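Local coordinates for protein cruciform cutting endonuclease 1, mitochondrial (Schizosaccharomyces pombe, PDB 1KCF) that resolves four-way Holliday junctions in mitochondria as a homodimeric endonuclease, cutting at the point of strand exchange after CT and TT sequences, at residues A[92-97]-A[135-140]. Numbering follows the deposited sequence.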
loop_
_atom_site.group_PDB
_atom_site.type_symbol
_atom_site.label_atom_id
_atom_site.label_comp_id
_atom_site.label_asym_id
_atom_site.label_seq_id
_atom_site.Cartn_x
_atom_site.Cartn_y
_atom_site.Cartn_z
ATOM N N SER A 92 9.449 -4.698 -1.925
ATOM C CA SER A 92 10.066 -5.210 -0.707
ATOM C C SER A 92 10.819 -4.124 0.058
ATOM O O SER A 92 10.904 -4.162 1.287
ATOM C CB SER A 92 11.015 -6.353 -1.048
ATOM N N SER A 93 11.373 -3.163 -0.673
ATOM C CA SER A 93 12.125 -2.076 -0.062
ATOM C C SER A 93 11.188 -1.066 0.602
ATOM O O SER A 93 11.512 -0.485 1.640
ATOM C CB SER A 93 12.981 -1.376 -1.122
ATOM O OG SER A 93 13.832 -0.406 -0.532
ATOM N N MET A 94 10.026 -0.865 -0.008
ATOM C CA MET A 94 9.038 0.065 0.520
ATOM C C MET A 94 8.400 -0.481 1.794
ATOM O O MET A 94 8.109 0.272 2.720
ATOM C CB MET A 94 7.966 0.349 -0.534
ATOM C CG MET A 94 8.443 1.260 -1.661
ATOM S SD MET A 94 9.019 2.863 -1.042
ATOM C CE MET A 94 7.463 3.586 -0.516
ATOM N N ALA A 95 8.190 -1.792 1.837
ATOM C CA ALA A 95 7.604 -2.420 3.014
ATOM C C ALA A 95 8.549 -2.159 4.170
ATOM O O ALA A 95 8.123 -1.858 5.282
ATOM C CB ALA A 95 7.447 -3.913 2.788
ATOM N N ASP A 96 9.844 -2.263 3.890
ATOM C CA ASP A 96 10.875 -2.031 4.894
ATOM C C ASP A 96 10.786 -0.605 5.431
ATOM O O ASP A 96 10.876 -0.377 6.635
ATOM C CB ASP A 96 12.258 -2.265 4.286
ATOM C CG ASP A 96 13.378 -1.977 5.262
ATOM O OD1 ASP A 96 13.419 -2.618 6.331
ATOM O OD2 ASP A 96 14.220 -1.106 4.959
ATOM N N LEU A 97 10.617 0.356 4.528
ATOM C CA LEU A 97 10.506 1.753 4.927
ATOM C C LEU A 97 9.202 1.982 5.693
ATOM O O LEU A 97 9.188 2.665 6.718
ATOM C CB LEU A 97 10.549 2.663 3.694
ATOM C CG LEU A 97 10.389 4.170 3.925
ATOM C CD1 LEU A 97 11.580 4.711 4.701
ATOM C CD2 LEU A 97 10.271 4.871 2.584
ATOM N N VAL A 135 4.138 7.489 -3.311
ATOM C CA VAL A 135 3.214 7.909 -2.264
ATOM C C VAL A 135 2.002 6.997 -2.108
ATOM O O VAL A 135 1.490 6.836 -1.001
ATOM C CB VAL A 135 2.719 9.361 -2.485
ATOM C CG1 VAL A 135 3.895 10.319 -2.417
ATOM C CG2 VAL A 135 2.007 9.481 -3.832
ATOM N N ASN A 136 1.533 6.412 -3.206
ATOM C CA ASN A 136 0.385 5.517 -3.117
ATOM C C ASN A 136 0.796 4.257 -2.360
ATOM O O ASN A 136 0.030 3.715 -1.562
ATOM C CB ASN A 136 -0.118 5.130 -4.514
ATOM C CG ASN A 136 -0.724 6.302 -5.264
ATOM O OD1 ASN A 136 -1.013 7.348 -4.680
ATOM N ND2 ASN A 136 -0.934 6.128 -6.566
ATOM N N MET A 137 2.016 3.806 -2.622
ATOM C CA MET A 137 2.552 2.613 -1.995
ATOM C C MET A 137 2.758 2.822 -0.499
ATOM O O MET A 137 2.396 1.968 0.307
ATOM C CB MET A 137 3.880 2.234 -2.651
ATOM C CG MET A 137 4.216 0.767 -2.540
ATOM S SD MET A 137 5.766 0.344 -3.335
ATOM C CE MET A 137 5.387 0.785 -5.038
ATOM N N LEU A 138 3.349 3.959 -0.145
ATOM C CA LEU A 138 3.614 4.304 1.247
ATOM C C LEU A 138 2.303 4.346 2.023
ATOM O O LEU A 138 2.159 3.713 3.065
ATOM C CB LEU A 138 4.294 5.671 1.328
ATOM C CG LEU A 138 5.488 5.804 2.275
ATOM C CD1 LEU A 138 5.792 7.282 2.482
ATOM C CD2 LEU A 138 5.182 5.141 3.608
ATOM N N GLU A 139 1.348 5.100 1.498
ATOM C CA GLU A 139 0.041 5.228 2.120
ATOM C C GLU A 139 -0.606 3.860 2.309
ATOM O O GLU A 139 -1.067 3.527 3.401
ATOM C CB GLU A 139 -0.861 6.110 1.252
ATOM C CG GLU A 139 -2.323 6.119 1.660
ATOM C CD GLU A 139 -3.168 7.027 0.783
ATOM O OE1 GLU A 139 -3.080 8.261 0.949
ATOM O OE2 GLU A 139 -3.913 6.512 -0.079
ATOM N N SER A 140 -0.634 3.075 1.236
ATOM C CA SER A 140 -1.235 1.747 1.257
ATOM C C SER A 140 -0.637 0.824 2.308
ATOM O O SER A 140 -1.366 0.143 3.025
ATOM C CB SER A 140 -1.107 1.083 -0.113
ATOM O OG SER A 140 -1.892 1.753 -1.072
#
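In the RNase H-like fold of this RuvC-family resolvase, helices 91-109 and 128-151 flank strand 113-118 in sequence, and they pack together through the buried side chains of M94, M137 and L138. The backbones come nearest at M94 and L138, whose CA atoms are 6.9 Å apart, and no hydrogen bond crosses between the segments. M94 is the residue that meets both partners. Its CG stands beside the backbone N (chi1 -74°), and two further bends, at chi2 and chi3, fold the chain compactly and turn its methyl toward L138, so that two separate parts of it meet the facing helix. Near its root, CG of M94 lies 3.3 Å from SD of M137 and CB of M94 lies 3.6 Å from the same sulfur; the two side chains cross at an oblique angle, and the shorter carbon-sulfur distance marks tight packing. At its far end, the methyl CE of M94 comes within 4.1 Å of CG of L138, the two side chains crossing at about a right angle. M137 reaches over by a different route: its chain is extended through chi2 and turns only at chi3 (-62°), which leaves SD facing the base of M94 and turns CE away from it. Within helix 128-151, OG of S140 donates to O of N136, four residues earlier, at 2.8 Å, approaching from the opposite face of the carbonyl plane to S140 N, so that this oxygen accepts two bonds. M137 and S140 pack against S140 and M137, respectively, of the second subunit. W85 and M141 also pack on M94, while L138 also packs on S98 and L101, farther along helix 91-109. On strand 113-118, R118 forms a salt bridge with E139 and a hydrogen bond with N136, tying helix 128-151 to the sheet.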